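Local coordinates for putative methyl-accepting chemotaxis protein (Salmonella enterica subsp. enterica serovar Typhimurium str. LT2, PDB 6DB1), which probably senses a chemical signal for chemotaxis through this N-terminal ligand-binding domain of a putative methyl-accepting receptor, at residues A[24-29]-A[64-69]; A[29-34]-A[123-128]. One frame throughout, in Å; residues are numbered along the deposited sequence.

How the contacts relate
Both contacts draw on helix 13-46, which joins two different partners of the four-helix bundle. Contact 1 sets residues 24-29 against 64-69 of helix 54-73, the next helix in the chain; contact 2 sets residues 29-34 against 123-128 of helix 110-144, the last one. Their centres lie about 11 Å apart, they share Asp-29, and their segments alternate along the sequence. They also touch directly, Leu-24 CD1 packing 3.8 Å from Phe-128 CZ. At successive turns helix 13-46 therefore meets first the next helix in the chain, then the last, while both contacts also reach the second subunit, consistent with a dimeric receptor domain.

Contact 1. Residues A[24-29]-A[64-69]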
loop_
_atom_site.group_PDB
_atom_site.type_symbol
_atom_site.label_atom_id
_atom_site.label_comp_id
_atom_site.label_asym_id
_atom_site.label_seq_id
_atom_site.Cartn_x
_atom_site.Cartn_y
_atom_site.Cartn_z
ATOM N N LEU A 24 6.801 -2.758 -4.141
ATOM C CA LEU A 24 6.219 -3.342 -2.934
ATOM C C LEU A 24 4.890 -2.639 -2.601
ATOM O O LEU A 24 3.912 -3.293 -2.249
ATOM C CB LEU A 24 7.235 -3.231 -1.787
ATOM C CG LEU A 24 6.776 -3.744 -0.417
ATOM C CD1 LEU A 24 6.370 -5.211 -0.467
ATOM C CD2 LEU A 24 7.868 -3.530 0.632
ATOM N N SER A 25 4.839 -1.314 -2.688
ATOM C CA SER A 25 3.586 -0.578 -2.404
ATOM C C SER A 25 2.498 -0.932 -3.418
ATOM O O SER A 25 1.337 -1.060 -3.074
ATOM C CB SER A 25 3.809 0.900 -2.395
ATOM O OG SER A 25 4.573 1.274 -1.274
ATOM N N GLN A 26 2.900 -1.058 -4.672
ATOM C CA GLN A 26 1.983 -1.411 -5.721
ATOM C C GLN A 26 1.440 -2.817 -5.454
ATOM O O GLN A 26 0.250 -3.060 -5.659
ATOM C CB GLN A 26 2.665 -1.309 -7.082
ATOM C CG GLN A 26 2.888 0.121 -7.547
ATOM C CD GLN A 26 3.810 0.200 -8.743
ATOM O OE1 GLN A 26 4.616 -0.697 -9.009
ATOM N NE2 GLN A 26 3.724 1.307 -9.459
ATOM N N GLY A 27 2.309 -3.734 -5.008
ATOM C CA GLY A 27 1.873 -5.077 -4.697
ATOM C C GLY A 27 0.834 -5.073 -3.584
ATOM O O GLY A 27 -0.151 -5.802 -3.628
ATOM N N ASN A 28 1.075 -4.241 -2.586
ATOM C CA ASN A 28 0.209 -4.110 -1.401
ATOM C C ASN A 28 -1.135 -3.497 -1.811
ATOM O O ASN A 28 -2.206 -3.934 -1.383
ATOM C CB ASN A 28 0.922 -3.266 -0.348
ATOM C CG ASN A 28 0.508 -3.581 1.068
ATOM O OD1 ASN A 28 -0.587 -4.075 1.313
ATOM N ND2 ASN A 28 1.397 -3.314 2.005
ATOM N N ASP A 29 -1.060 -2.436 -2.606
ATOM C CA ASP A 29 -2.237 -1.809 -3.102
ATOM C C ASP A 29 -3.100 -2.818 -3.896
ATOM O O ASP A 29 -4.309 -2.873 -3.706
ATOM C CB ASP A 29 -1.871 -0.657 -4.016
ATOM C CG ASP A 29 -3.074 0.067 -4.523
ATOM O OD1 ASP A 29 -4.026 0.320 -3.742
ATOM O OD2 ASP A 29 -3.062 0.388 -5.713
ATOM N N ARG A 64 0.543 -10.759 -8.935
ATOM C CA ARG A 64 1.483 -11.764 -9.422
ATOM C C ARG A 64 2.576 -11.068 -10.248
ATOM O O ARG A 64 3.761 -11.399 -10.111
ATOM C CB ARG A 64 0.745 -12.805 -10.267
ATOM C CG ARG A 64 1.607 -13.980 -10.696
ATOM C CD ARG A 64 0.914 -14.857 -11.722
ATOM N NE ARG A 64 -0.389 -15.357 -11.305
ATOM C CZ ARG A 64 -0.598 -16.398 -10.488
ATOM N NH1 ARG A 64 0.415 -16.999 -9.886
ATOM N NH2 ARG A 64 -1.826 -16.850 -10.293
ATOM N N GLN A 65 2.181 -10.122 -11.109
ATOM C CA GLN A 65 3.149 -9.374 -11.922
ATOM C C GLN A 65 4.070 -8.543 -11.018
ATOM O O GLN A 65 5.254 -8.410 -11.312
ATOM C CB GLN A 65 2.458 -8.459 -12.938
ATOM C CG GLN A 65 3.424 -7.562 -13.711
ATOM C CD GLN A 65 4.461 -8.341 -14.488
ATOM O OE1 GLN A 65 4.206 -9.442 -14.976
ATOM N NE2 GLN A 65 5.640 -7.760 -14.631
ATOM N N LYS A 66 3.540 -7.955 -9.948
ATOM C CA LYS A 66 4.377 -7.149 -9.064
ATOM C C LYS A 66 5.349 -8.039 -8.281
ATOM O O LYS A 66 6.443 -7.625 -8.046
ATOM C CB LYS A 66 3.523 -6.236 -8.189
ATOM C CG LYS A 66 2.870 -5.110 -8.972
ATOM C CD LYS A 66 3.876 -4.271 -9.731
ATOM C CE LYS A 66 3.243 -3.180 -10.561
ATOM N NZ LYS A 66 4.277 -2.473 -11.344
ATOM N N LEU A 67 4.965 -9.252 -7.917
ATOM C CA LEU A 67 5.898 -10.157 -7.256
ATOM C C LEU A 67 7.045 -10.496 -8.218
ATOM O O LEU A 67 8.194 -10.532 -7.823
ATOM C CB LEU A 67 5.175 -11.435 -6.819
ATOM C CG LEU A 67 6.070 -12.533 -6.241
ATOM C CD1 LEU A 67 6.758 -12.075 -4.965
ATOM C CD2 LEU A 67 5.269 -13.810 -5.992
ATOM N N GLU A 68 6.725 -10.768 -9.479
ATOM C CA GLU A 68 7.768 -11.112 -10.435
ATOM C C GLU A 68 8.743 -9.939 -10.578
ATOM O O GLU A 68 9.940 -10.135 -10.612
ATOM C CB GLU A 68 7.165 -11.486 -11.791
ATOM C CG GLU A 68 6.528 -12.860 -11.812
ATOM C CD GLU A 68 7.388 -13.965 -11.233
ATOM O OE1 GLU A 68 7.165 -14.329 -10.066
ATOM O OE2 GLU A 68 8.288 -14.446 -11.945
ATOM N N GLU A 69 8.217 -8.726 -10.624
ATOM C CA GLU A 69 9.033 -7.525 -10.753
ATOM C C GLU A 69 9.881 -7.339 -9.480
ATOM O O GLU A 69 11.067 -6.921 -9.547
ATOM C CB GLU A 69 8.105 -6.337 -10.992
ATOM C CG GLU A 69 8.660 -5.263 -11.889
ATOM C CD GLU A 69 7.754 -4.042 -11.981
ATOM O OE1 GLU A 69 8.306 -2.921 -12.053
ATOM O OE2 GLU A 69 6.500 -4.207 -11.951
#
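The side-chain amide of Gln-26 takes the ammonium group of Lys-66 over one face, NZ giving a hydrogen bond to OE1 at 3.0 Å. The C=O...N angle is 122°, but the nitrogen lies 53° out of the carbonyl plane, so it meets neither lone pair squarely. Lys-66 CE follows close behind, 3.2 Å from Gln-26 OE1, whereas NE2 of the amide is turned away from the lysine. The second flat group, the carboxylate of Glu-69, meets the same nitrogen in another manner. Its OE2 binds Lys-66 NZ at 2.9 Å through the syn lone pair, forming a salt bridge within helix 54-73. The ammonium is thus gripped by one neutral and one charged acceptor, and the nearby carboxylate would be expected to favour the protonated, charged form of Lys-66.

Both side chains leave their helices with CG beside the backbone N. Lys-66 then bends at chi2 (-56°) and runs straight onward, which carries its CE to 4.0 Å from Gln-26 CB and its tip past the amide. A long, flexible lysine suits this place, since its methylenes pack while its end finds polar partners.

Beneath this polar layer Gly-27 has no side chain to hold the backbones apart. Its CA lies 4.0 Å from Lys-66 CB, and the CA atoms of Gly-27 and Lys-66 come within 5.4 Å, a very intimate approach for two helices. Leu-67 turns its side chain onto Trp-90 of helix 80-105, and Gln-26 also packs on Glu-133 of the second subunit. The arrangement is that of two sequence-adjacent, antiparallel helices in an up-and-down four-helix bundle, the architecture of the periplasmic sensor domains of Tar-like chemoreceptors.

Contact 2. Residues A[29-34]-A[123-128]; sequences DQYFRF and ALSRAF
Tyr-31 and Ser-125 meet through their hydroxyls, the serine OG donating a hydrogen bond to the tyrosine OH at 3.0 Å. The serine comes in obliquely at the phenol end of the ring: its OG is also 3.3 Å from Tyr-31 CE2, and its CB stands 3.2 Å from Tyr-31 OH. Little else crosses between the segments, so the buried surface is modest and belongs mainly to this pair.

What puts the two groups there is the length of the tyrosine. The CA atoms of Tyr-31 and Ser-125 are the nearest across the segments, yet they stay 9.2 Å apart, and the ring has to span most of that gap. Tyr-31 does so with CG swung away from its own backbone N (chi1 165°), which sends the ring out toward helix 110-144. Ser-125, small enough to sit at the far side, directs its OG back with a chi1 of -171°.

Further out, Met-63 of helix 54-73 and Leu-93 of helix 80-105 pack on Tyr-31, so the Tyr-31 side chain meets all three other helices. About one turn after Ser-125, Phe-128 meets Trp-90 edge-to-face. On the opposite flank of helix 13-46, Arg-33 NE and Asp-29 OD2, 3.6 Å apart, form a long, weak ion pair: the oxygen lies well out of the guanidinium plane, toward its rim, and no N-H points at it. Phe-32 packs on Phe-32 of the second subunit.

The link between the helices is thus neutral, and no more than a modest, sharply bent hydroxyl contact. It gives the phenol oxygen of a buried tyrosine one polar partner, as acceptor, and a phenol oxygen is generally a modest acceptor, here at the end of a side chain packed by Met-63 and Leu-93.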
loop_
_atom_site.group_PDB
_atom_site.type_symbol
_atom_site.label_atom_id
_atom_site.label_comp_id
_atom_site.label_asym_id
_atom_site.label_seq_id
_atom_site.Cartn_x
_atom_site.Cartn_y
_atom_site.Cartn_z
ATOM N N ASP A 29 -1.060 -2.436 -2.606
ATOM C CA ASP A 29 -2.237 -1.809 -3.102
ATOM C C ASP A 29 -3.100 -2.818 -3.896
ATOM O O ASP A 29 -4.309 -2.873 -3.706
ATOM C CB ASP A 29 -1.871 -0.657 -4.016
ATOM C CG ASP A 29 -3.074 0.067 -4.523
ATOM O OD1 ASP A 29 -4.026 0.320 -3.742
ATOM O OD2 ASP A 29 -3.062 0.388 -5.713
ATOM N N GLN A 30 -2.459 -3.620 -4.750
ATOM C CA GLN A 30 -3.174 -4.601 -5.603
ATOM C C GLN A 30 -3.776 -5.734 -4.761
ATOM O O GLN A 30 -4.815 -6.317 -5.133
ATOM C CB GLN A 30 -2.255 -5.172 -6.677
ATOM C CG GLN A 30 -1.781 -4.129 -7.679
ATOM C CD GLN A 30 -2.916 -3.559 -8.486
ATOM O OE1 GLN A 30 -3.879 -4.244 -8.818
ATOM N NE2 GLN A 30 -2.786 -2.295 -8.834
ATOM N N TYR A 31 -3.117 -6.071 -3.664
ATOM C CA TYR A 31 -3.666 -7.051 -2.786
ATOM C C TYR A 31 -4.908 -6.469 -2.085
ATOM O O TYR A 31 -5.973 -7.111 -2.081
ATOM C CB TYR A 31 -2.622 -7.525 -1.779
ATOM C CG TYR A 31 -3.232 -8.266 -0.621
ATOM C CD1 TYR A 31 -3.789 -9.523 -0.794
ATOM C CD2 TYR A 31 -3.292 -7.689 0.638
ATOM C CE1 TYR A 31 -4.384 -10.192 0.260
ATOM C CE2 TYR A 31 -3.875 -8.352 1.704
ATOM C CZ TYR A 31 -4.421 -9.608 1.514
ATOM O OH TYR A 31 -4.989 -10.273 2.563
ATOM N N PHE A 32 -4.807 -5.262 -1.508
ATOM C CA PHE A 32 -5.975 -4.698 -0.829
ATOM C C PHE A 32 -7.118 -4.563 -1.831
ATOM O O PHE A 32 -8.265 -4.852 -1.493
ATOM C CB PHE A 32 -5.704 -3.363 -0.127
ATOM C CG PHE A 32 -4.747 -3.442 1.037
ATOM C CD1 PHE A 32 -4.734 -4.547 1.875
ATOM C CD2 PHE A 32 -3.953 -2.360 1.373
ATOM C CE1 PHE A 32 -3.871 -4.611 2.959
ATOM C CE2 PHE A 32 -3.096 -2.422 2.464
ATOM C CZ PHE A 32 -3.053 -3.548 3.254
ATOM N N ARG A 33 -6.806 -4.152 -3.051
ATOM C CA ARG A 33 -7.843 -4.030 -4.038
ATOM C C ARG A 33 -8.521 -5.386 -4.223
ATOM O O ARG A 33 -9.736 -5.482 -4.118
ATOM C CB ARG A 33 -7.307 -3.508 -5.372
ATOM C CG ARG A 33 -7.036 -2.009 -5.390
ATOM C CD ARG A 33 -6.514 -1.563 -6.738
ATOM N NE ARG A 33 -6.418 -0.119 -6.816
ATOM C CZ ARG A 33 -5.988 0.544 -7.879
ATOM N NH1 ARG A 33 -5.580 -0.125 -8.945
ATOM N NH2 ARG A 33 -5.971 1.866 -7.871
ATOM N N PHE A 34 -7.723 -6.413 -4.466
ATOM C CA PHE A 34 -8.223 -7.746 -4.701
ATOM C C PHE A 34 -9.289 -8.140 -3.676
ATOM O O PHE A 34 -10.304 -8.695 -4.052
ATOM C CB PHE A 34 -7.092 -8.772 -4.642
ATOM C CG PHE A 34 -7.590 -10.189 -4.556
ATOM C CD1 PHE A 34 -8.023 -10.854 -5.690
ATOM C CD2 PHE A 34 -7.658 -10.841 -3.337
ATOM C CE1 PHE A 34 -8.512 -12.145 -5.610
ATOM C CE2 PHE A 34 -8.140 -12.138 -3.260
ATOM C CZ PHE A 34 -8.574 -12.783 -4.394
ATOM N N ALA A 123 -3.752 -14.685 8.408
ATOM C CA ALA A 123 -2.436 -15.050 8.938
ATOM C C ALA A 123 -1.336 -14.708 7.922
ATOM O O ALA A 123 -0.300 -14.164 8.280
ATOM C CB ALA A 123 -2.413 -16.519 9.274
ATOM N N LEU A 124 -1.585 -15.053 6.659
ATOM C CA LEU A 124 -0.649 -14.834 5.537
ATOM C C LEU A 124 -0.508 -13.340 5.244
ATOM O O LEU A 124 0.572 -12.851 4.877
ATOM C CB LEU A 124 -1.186 -15.568 4.305
ATOM C CG LEU A 124 -1.307 -17.082 4.450
ATOM C CD1 LEU A 124 -2.028 -17.688 3.254
ATOM C CD2 LEU A 124 0.068 -17.710 4.628
ATOM N N SER A 125 -1.623 -12.640 5.393
ATOM C CA SER A 125 -1.657 -11.224 5.156
ATOM C C SER A 125 -0.817 -10.526 6.231
ATOM O O SER A 125 0.015 -9.695 5.930
ATOM C CB SER A 125 -3.075 -10.731 5.140
ATOM O OG SER A 125 -3.136 -9.389 4.697
ATOM N N ARG A 126 -0.968 -10.978 7.460
ATOM C CA ARG A 126 -0.288 -10.404 8.591
ATOM C C ARG A 126 1.230 -10.597 8.453
ATOM O O ARG A 126 2.002 -9.677 8.750
ATOM C CB ARG A 126 -0.884 -10.983 9.879
ATOM C CG ARG A 126 -0.445 -10.273 11.149
ATOM C CD ARG A 126 -1.408 -10.492 12.315
ATOM N NE ARG A 126 -1.748 -11.894 12.556
ATOM C CZ ARG A 126 -2.848 -12.505 12.114
ATOM N NH1 ARG A 126 -3.751 -11.838 11.414
ATOM N NH2 ARG A 126 -3.043 -13.784 12.383
ATOM N N ALA A 127 1.671 -11.738 7.947
ATOM C CA ALA A 127 3.091 -11.974 7.817
ATOM C C ALA A 127 3.665 -11.085 6.706
ATOM O O ALA A 127 4.776 -10.587 6.821
ATOM C CB ALA A 127 3.351 -13.434 7.537
ATOM N N PHE A 128 2.912 -10.903 5.631
ATOM C CA PHE A 128 3.377 -10.072 4.542
ATOM C C PHE A 128 3.546 -8.645 5.063
ATOM O O PHE A 128 4.539 -7.970 4.774
ATOM C CB PHE A 128 2.412 -10.144 3.358
ATOM C CG PHE A 128 2.704 -9.150 2.265
ATOM C CD1 PHE A 128 3.755 -9.353 1.391
ATOM C CD2 PHE A 128 1.920 -8.019 2.113
ATOM C CE1 PHE A 128 4.025 -8.442 0.385
ATOM C CE2 PHE A 128 2.191 -7.109 1.103
ATOM C CZ PHE A 128 3.243 -7.319 0.243
#